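Protein (aminopeptidase) (Ochrobactrum anthropi, PDB 1B65) probably hydrolyses peptides from the N-terminal L-residue, and esters and amides of D-alanine, as a serine aminopeptidase with an Ntn hydrolase fold. Local coordinates at residues A55-Q67 / V170-T184. Residues are numbered along the deposited sequence; the frame is centred on the assembly and turned at random.
Sequences ARSGVTAILPHMQ and VASGPVQEGNCGGGT
Thr60 OG1 accepts the N-H of Gly182 at 2.9 Å with a 151° angle at the hydrogen, one hydrogen bond between strand 56-63 and the Gly181-Gly182-Gly183 run. Close backbone packing backs it up: Gly58 CA lies 3.2 Å from Gly181 O, an approach that depends on Gly58 having no side chain; the bare CA of Gly181 in turn lets it lie against Thr60 OG1.

Thr184 packs its side chain against the strand next to this bond. Its CB rests 3.6 Å from Ser57 O. At chi1 -60° the hydroxyl is set opposite the carbonyl carbon, and OG1 turns back to donate to Gly181 O at 2.7 Å, with a C=O...donor angle of 130°; it also passes near Ser57 O without being bonded to it. Thr184 N reaches the carbonyl of Gly181 from the same face, and these two bonds close the turn around the short 3-10 segment and probably limit its freedom. CG2, anti to the backbone N, lies 3.8 Å from Ser57 O.

Further along the strand the contact becomes apolar. The two methyls of Val170 divide the work: CG1 meets Ala61 CB at 4.1 Å, while CG2 lies 4.1 Å from Leu63 CD1, the Leu63 and Val170 side chains crossing at about a right angle. Met66, bent at its thioether, brings CE to 3.8 Å from Ser172 CB at the exposed end.

Helix 160-168 also covers Val59 and Ala61, whereas Thr41 of the adjoining strand 36-43 binds Gly181 N through its hydroxyl. Connection 170-184 thus meets one strand of a four-stranded mixed sheet at both ends, its glycine turn against that strand within the Ntn hydrolase fold variant of family S58.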
ATOM      1  N   ALA A  55     -27.025 -26.974  -7.743  1.00 17.16           N
ATOM      2  CA  ALA A  55     -25.875 -26.567  -6.939  1.00 17.79           C
ATOM      3  C   ALA A  55     -24.671 -27.398  -7.376  1.00 15.40           C
ATOM      4  O   ALA A  55     -24.690 -28.619  -7.388  1.00 15.27           O
ATOM      5  CB  ALA A  55     -26.173 -26.841  -5.472  1.00 17.24           C
ATOM      6  N   ARG A  56     -23.626 -26.693  -7.829  1.00 15.85           N
ATOM      7  CA  ARG A  56     -22.349 -27.284  -8.145  1.00 14.05           C
ATOM      8  C   ARG A  56     -21.300 -26.358  -7.457  1.00 13.90           C
ATOM      9  O   ARG A  56     -21.088 -25.313  -8.041  1.00 16.56           O
ATOM     10  CB  ARG A  56     -22.027 -27.313  -9.636  1.00 17.09           C
ATOM     11  CG  ARG A  56     -22.888 -28.374 -10.354  1.00 19.98           C
ATOM     12  CD  ARG A  56     -23.986 -27.752 -11.132  1.00 21.60           C
ATOM     13  NE  ARG A  56     -24.710 -28.634 -12.078  1.00 20.77           N
ATOM     14  CZ  ARG A  56     -25.207 -28.119 -13.195  1.00 21.51           C
ATOM     15  NH1 ARG A  56     -25.046 -26.826 -13.469  1.00 21.36           N
ATOM     16  NH2 ARG A  56     -25.876 -28.872 -14.078  1.00 19.74           N
ATOM     17  N   SER A  57     -20.831 -26.731  -6.285  1.00 13.68           N
ATOM     18  CA  SER A  57     -19.879 -25.859  -5.578  1.00 12.84           C
ATOM     19  C   SER A  57     -19.119 -26.691  -4.567  1.00 14.46           C
ATOM     20  O   SER A  57     -19.104 -27.928  -4.594  1.00 13.69           O
ATOM     21  CB  SER A  57     -20.650 -24.718  -4.913  1.00 14.38           C
ATOM     22  OG  SER A  57     -19.805 -23.589  -4.624  1.00 13.01           O
ATOM     23  N   GLY A  58     -18.439 -26.020  -3.623  1.00 13.73           N
ATOM     24  CA  GLY A  58     -17.706 -26.843  -2.651  1.00 13.23           C
ATOM     25  C   GLY A  58     -16.783 -25.880  -1.902  1.00 13.18           C
ATOM     26  O   GLY A  58     -16.851 -24.676  -2.050  1.00 13.09           O
ATOM     27  N   VAL A  59     -15.895 -26.568  -1.205  1.00 12.29           N
ATOM     28  CA  VAL A  59     -14.937 -25.895  -0.328  1.00 13.96           C
ATOM     29  C   VAL A  59     -13.578 -26.595  -0.407  1.00 12.59           C
ATOM     30  O   VAL A  59     -13.493 -27.821  -0.463  1.00 11.27           O
ATOM     31  CB  VAL A  59     -15.400 -26.018   1.142  1.00 13.67           C
ATOM     32  CG1 VAL A  59     -14.505 -25.209   2.078  1.00 13.91           C
ATOM     33  CG2 VAL A  59     -16.842 -25.577   1.416  1.00 14.96           C
ATOM     34  N   THR A  60     -12.544 -25.756  -0.419  1.00 12.46           N
ATOM     35  CA  THR A  60     -11.172 -26.270  -0.411  1.00 13.03           C
ATOM     36  C   THR A  60     -10.532 -25.818   0.894  1.00 12.80           C
ATOM     37  O   THR A  60     -10.744 -24.653   1.266  1.00 13.03           O
ATOM     38  CB  THR A  60     -10.414 -25.685  -1.623  1.00 12.01           C
ATOM     39  OG1 THR A  60     -10.987 -26.274  -2.804  1.00 12.87           O
ATOM     40  CG2 THR A  60      -8.944 -26.070  -1.589  1.00 11.13           C
ATOM     41  N   ALA A  61      -9.807 -26.658   1.610  1.00 11.41           N
ATOM     42  CA  ALA A  61      -9.132 -26.191   2.832  1.00 12.77           C
ATOM     43  C   ALA A  61      -7.660 -26.570   2.759  1.00 13.51           C
ATOM     44  O   ALA A  61      -7.319 -27.665   2.332  1.00 13.14           O
ATOM     45  CB  ALA A  61      -9.779 -26.888   4.035  1.00 13.03           C
ATOM     46  N   ILE A  62      -6.777 -25.623   3.019  1.00 11.34           N
ATOM     47  CA  ILE A  62      -5.334 -25.909   3.014  1.00 12.00           C
ATOM     48  C   ILE A  62      -4.855 -25.633   4.440  1.00 13.28           C
ATOM     49  O   ILE A  62      -4.931 -24.480   4.892  1.00 14.37           O
ATOM     50  CB  ILE A  62      -4.657 -24.942   2.015  1.00 11.72           C
ATOM     51  CG1 ILE A  62      -5.244 -25.168   0.609  1.00 14.54           C
ATOM     52  CG2 ILE A  62      -3.144 -25.196   2.032  1.00 12.96           C
ATOM     53  CD1 ILE A  62      -5.221 -23.922  -0.241  1.00 16.49           C
ATOM     54  N   LEU A  63      -4.291 -26.597   5.128  1.00 12.61           N
ATOM     55  CA  LEU A  63      -3.871 -26.348   6.519  1.00 12.91           C
ATOM     56  C   LEU A  63      -2.389 -26.593   6.701  1.00 14.13           C
ATOM     57  O   LEU A  63      -1.934 -27.724   6.525  1.00 13.63           O
ATOM     58  CB  LEU A  63      -4.595 -27.368   7.394  1.00 15.12           C
ATOM     59  CG  LEU A  63      -5.091 -27.115   8.792  1.00 21.12           C
ATOM     60  CD1 LEU A  63      -4.989 -28.357   9.697  1.00 20.85           C
ATOM     61  CD2 LEU A  63      -4.615 -25.843   9.475  1.00 20.04           C
ATOM     62  N   PRO A  64      -1.641 -25.569   7.044  1.00 15.25           N
ATOM     63  CA  PRO A  64      -0.203 -25.703   7.314  1.00 15.27           C
ATOM     64  C   PRO A  64       0.020 -26.360   8.672  1.00 13.63           C
ATOM     65  O   PRO A  64      -0.857 -26.277   9.541  1.00 13.58           O
ATOM     66  CB  PRO A  64       0.291 -24.273   7.344  1.00 16.54           C
ATOM     67  CG  PRO A  64      -0.830 -23.405   6.871  1.00 18.47           C
ATOM     68  CD  PRO A  64      -2.118 -24.156   7.169  1.00 14.79           C
ATOM     69  N   HIS A  65       1.129 -27.051   8.904  1.00 13.19           N
ATOM     70  CA  HIS A  65       1.467 -27.693  10.168  1.00 13.48           C
ATOM     71  C   HIS A  65       0.293 -28.494  10.693  1.00 12.80           C
ATOM     72  O   HIS A  65      -0.116 -28.399  11.852  1.00 11.60           O
ATOM     73  CB  HIS A  65       1.877 -26.628  11.202  1.00 15.10           C
ATOM     74  CG  HIS A  65       3.122 -25.898  10.802  1.00 15.57           C
ATOM     75  ND1 HIS A  65       4.320 -26.539  10.551  1.00 17.80           N
ATOM     76  CD2 HIS A  65       3.346 -24.563  10.659  1.00 16.44           C
ATOM     77  CE1 HIS A  65       5.236 -25.618  10.262  1.00 18.59           C
ATOM     78  NE2 HIS A  65       4.672 -24.439  10.307  1.00 15.25           N
ATOM     79  N   MET A  66      -0.256 -29.388   9.848  1.00 13.38           N
ATOM     80  CA  MET A  66      -1.503 -30.050  10.226  1.00 16.44           C
ATOM     81  C   MET A  66      -1.379 -30.978  11.412  1.00 20.01           C
ATOM     82  O   MET A  66      -2.374 -31.261  12.086  1.00 23.11           O
ATOM     83  CB  MET A  66      -2.165 -30.689   8.989  1.00 18.10           C
ATOM     84  CG  MET A  66      -1.361 -31.843   8.511  1.00 17.13           C
ATOM     85  SD  MET A  66      -2.151 -32.626   7.046  1.00 17.76           S
ATOM     86  CE  MET A  66      -0.613 -32.873   6.158  1.00 18.08           C
ATOM     87  N   GLN A  67      -0.173 -31.378  11.759  1.00 21.22           N
ATOM     88  CA  GLN A  67       0.053 -32.231  12.910  1.00 27.01           C
ATOM     89  C   GLN A  67       0.057 -31.510  14.257  1.00 26.21           C
ATOM     90  O   GLN A  67      -0.105 -32.211  15.275  1.00 27.19           O
ATOM     91  CB  GLN A  67       1.439 -32.889  12.763  1.00 29.14           C
ATOM     92  CG  GLN A  67       2.626 -32.166  13.313  1.00 32.61           C
ATOM     93  CD  GLN A  67       3.298 -31.123  12.474  1.00 35.66           C
ATOM     94  OE1 GLN A  67       2.825 -30.702  11.407  1.00 38.20           O
ATOM     95  NE2 GLN A  67       4.461 -30.614  12.848  1.00 38.44           N
ATOM     96  N   VAL A 170      -8.635 -32.773   5.574  1.00 18.58           N
ATOM     97  CA  VAL A 170      -7.292 -32.382   5.144  1.00 15.93           C
ATOM     98  C   VAL A 170      -6.310 -33.541   5.270  1.00 17.43           C
ATOM     99  O   VAL A 170      -6.382 -34.254   6.272  1.00 16.46           O
ATOM    100  CB  VAL A 170      -6.692 -31.151   5.825  1.00 18.87           C
ATOM    101  CG1 VAL A 170      -7.632 -29.936   5.679  1.00 15.88           C
ATOM    102  CG2 VAL A 170      -6.363 -31.389   7.273  1.00 21.16           C
ATOM    103  N   ALA A 171      -5.417 -33.703   4.295  1.00 15.75           N
ATOM    104  CA  ALA A 171      -4.492 -34.818   4.323  1.00 15.98           C
ATOM    105  C   ALA A 171      -3.252 -34.525   3.467  1.00 15.08           C
ATOM    106  O   ALA A 171      -3.248 -33.589   2.661  1.00 14.93           O
ATOM    107  CB  ALA A 171      -5.144 -36.069   3.691  1.00 18.69           C
ATOM    108  N   SER A 172      -2.215 -35.311   3.699  1.00 14.78           N
ATOM    109  CA  SER A 172      -0.990 -35.175   2.900  1.00 14.56           C
ATOM    110  C   SER A 172      -1.148 -36.017   1.626  1.00 15.66           C
ATOM    111  O   SER A 172      -2.243 -36.541   1.358  1.00 18.11           O
ATOM    112  CB  SER A 172       0.226 -35.667   3.672  1.00 16.42           C
ATOM    113  OG  SER A 172       0.047 -37.017   4.098  1.00 15.87           O
ATOM    114  N   GLY A 173      -0.101 -36.187   0.825  1.00 17.03           N
ATOM    115  CA  GLY A 173      -0.236 -37.039  -0.358  1.00 18.15           C
ATOM    116  C   GLY A 173      -0.849 -36.325  -1.568  1.00 18.45           C
ATOM    117  O   GLY A 173      -0.927 -35.108  -1.703  1.00 15.58           O
ATOM    118  N   PRO A 174      -1.260 -37.130  -2.550  1.00 18.18           N
ATOM    119  CA  PRO A 174      -1.748 -36.642  -3.814  1.00 17.65           C
ATOM    120  C   PRO A 174      -2.996 -35.787  -3.624  1.00 17.25           C
ATOM    121  O   PRO A 174      -3.812 -36.062  -2.747  1.00 14.50           O
ATOM    122  CB  PRO A 174      -2.161 -37.885  -4.604  1.00 20.43           C
ATOM    123  CG  PRO A 174      -1.533 -39.029  -3.923  1.00 20.11           C
ATOM    124  CD  PRO A 174      -1.186 -38.618  -2.517  1.00 19.61           C
ATOM    125  N   VAL A 175      -3.077 -34.775  -4.481  1.00 15.98           N
ATOM    126  CA  VAL A 175      -4.223 -33.852  -4.373  1.00 14.74           C
ATOM    127  C   VAL A 175      -5.103 -33.995  -5.601  1.00 15.07           C
ATOM    128  O   VAL A 175      -4.605 -33.903  -6.721  1.00 15.27           O
ATOM    129  CB  VAL A 175      -3.692 -32.422  -4.240  1.00 15.18           C
ATOM    130  CG1 VAL A 175      -4.757 -31.333  -4.313  1.00 15.55           C
ATOM    131  CG2 VAL A 175      -2.913 -32.291  -2.923  1.00 15.79           C
ATOM    132  N   GLN A 176      -6.391 -34.119  -5.364  1.00 15.59           N
ATOM    133  CA  GLN A 176      -7.384 -34.165  -6.428  1.00 17.05           C
ATOM    134  C   GLN A 176      -7.435 -32.843  -7.167  1.00 15.48           C
ATOM    135  O   GLN A 176      -7.221 -31.803  -6.558  1.00 13.61           O
ATOM    136  CB  GLN A 176      -8.769 -34.434  -5.791  1.00 19.56           C
ATOM    137  CG  GLN A 176      -9.845 -34.643  -6.843  1.00 23.52           C
ATOM    138  CD  GLN A 176     -11.215 -34.908  -6.240  1.00 25.47           C
ATOM    139  OE1 GLN A 176     -11.396 -34.818  -5.024  1.00 28.30           O
ATOM    140  NE2 GLN A 176     -12.176 -35.225  -7.089  1.00 25.08           N
ATOM    141  N   GLU A 177      -7.658 -32.869  -8.486  1.00 14.23           N
ATOM    142  CA  GLU A 177      -7.728 -31.646  -9.271  1.00 13.89           C
ATOM    143  C   GLU A 177      -8.988 -31.600 -10.128  1.00 14.11           C
ATOM    144  O   GLU A 177      -9.689 -32.613 -10.345  1.00 13.53           O
ATOM    145  CB  GLU A 177      -6.532 -31.467 -10.236  1.00 13.35           C
ATOM    146  CG  GLU A 177      -5.207 -31.374  -9.460  1.00 12.40           C
ATOM    147  CD  GLU A 177      -4.037 -31.380 -10.421  1.00 13.62           C
ATOM    148  OE1 GLU A 177      -3.921 -32.376 -11.191  1.00 14.16           O
ATOM    149  OE2 GLU A 177      -3.243 -30.445 -10.488  1.00 13.65           O
ATOM    150  N   GLY A 178      -9.276 -30.406 -10.640  1.00 12.20           N
ATOM    151  CA  GLY A 178     -10.401 -30.334 -11.608  1.00 12.61           C
ATOM    152  C   GLY A 178     -11.666 -29.851 -10.909  1.00 14.05           C
ATOM    153  O   GLY A 178     -11.658 -28.867 -10.160  1.00 12.44           O
ATOM    154  N   ASN A 179     -12.749 -30.639 -11.098  1.00 12.18           N
ATOM    155  CA  ASN A 179     -14.028 -30.253 -10.519  1.00 13.16           C
ATOM    156  C   ASN A 179     -14.119 -30.694  -9.076  1.00 14.12           C
ATOM    157  O   ASN A 179     -14.876 -31.637  -8.782  1.00 14.49           O
ATOM    158  CB  ASN A 179     -15.230 -30.812 -11.300  1.00 12.48           C
ATOM    159  CG  ASN A 179     -15.210 -30.444 -12.764  1.00 13.24           C
ATOM    160  OD1 ASN A 179     -14.495 -29.588 -13.194  1.00 13.44           O
ATOM    161  ND2 ASN A 179     -16.016 -31.167 -13.560  1.00 14.37           N
ATOM    162  N   CYS A 180     -13.388 -30.032  -8.163  1.00 13.25           N
ATOM    163  CA  CYS A 180     -13.454 -30.460  -6.775  1.00 13.67           C
ATOM    164  C   CYS A 180     -13.266 -29.276  -5.829  1.00 13.71           C
ATOM    165  O   CYS A 180     -12.610 -28.308  -6.211  1.00 13.99           O
ATOM    166  CB  CYS A 180     -12.382 -31.521  -6.475  1.00 16.12           C
ATOM    167  SG  CYS A 180     -10.681 -30.988  -6.830  1.00 16.99           S
ATOM    168  N   GLY A 181     -13.874 -29.414  -4.666  1.00 13.54           N
ATOM    169  CA  GLY A 181     -13.718 -28.352  -3.651  1.00 13.02           C
ATOM    170  C   GLY A 181     -14.313 -27.068  -4.191  1.00 14.19           C
ATOM    171  O   GLY A 181     -15.363 -27.011  -4.854  1.00 14.04           O
ATOM    172  N   GLY A 182     -13.672 -25.943  -3.784  1.00 13.29           N
ATOM    173  CA  GLY A 182     -14.109 -24.628  -4.255  1.00 13.43           C
ATOM    174  C   GLY A 182     -14.103 -24.519  -5.769  1.00 11.75           C
ATOM    175  O   GLY A 182     -14.743 -23.657  -6.369  1.00 11.62           O
ATOM    176  N   GLY A 183     -13.299 -25.287  -6.498  1.00 12.89           N
ATOM    177  CA  GLY A 183     -13.142 -25.261  -7.923  1.00 12.58           C
ATOM    178  C   GLY A 183     -14.260 -25.931  -8.722  1.00 12.18           C
ATOM    179  O   GLY A 183     -14.310 -25.832  -9.935  1.00 12.51           O
ATOM    180  N   THR A 184     -15.138 -26.638  -8.033  1.00 12.93           N
ATOM    181  CA  THR A 184     -16.159 -27.483  -8.678  1.00 12.11           C
ATOM    182  C   THR A 184     -16.882 -26.836  -9.840  1.00 12.68           C
ATOM    183  O   THR A 184     -16.955 -27.422 -10.946  1.00 13.43           O
ATOM    184  CB  THR A 184     -17.125 -28.003  -7.603  1.00 12.70           C
ATOM    185  OG1 THR A 184     -16.402 -28.774  -6.625  1.00 12.78           O
ATOM    186  CG2 THR A 184     -18.237 -28.871  -8.224  1.00 12.09           C
TER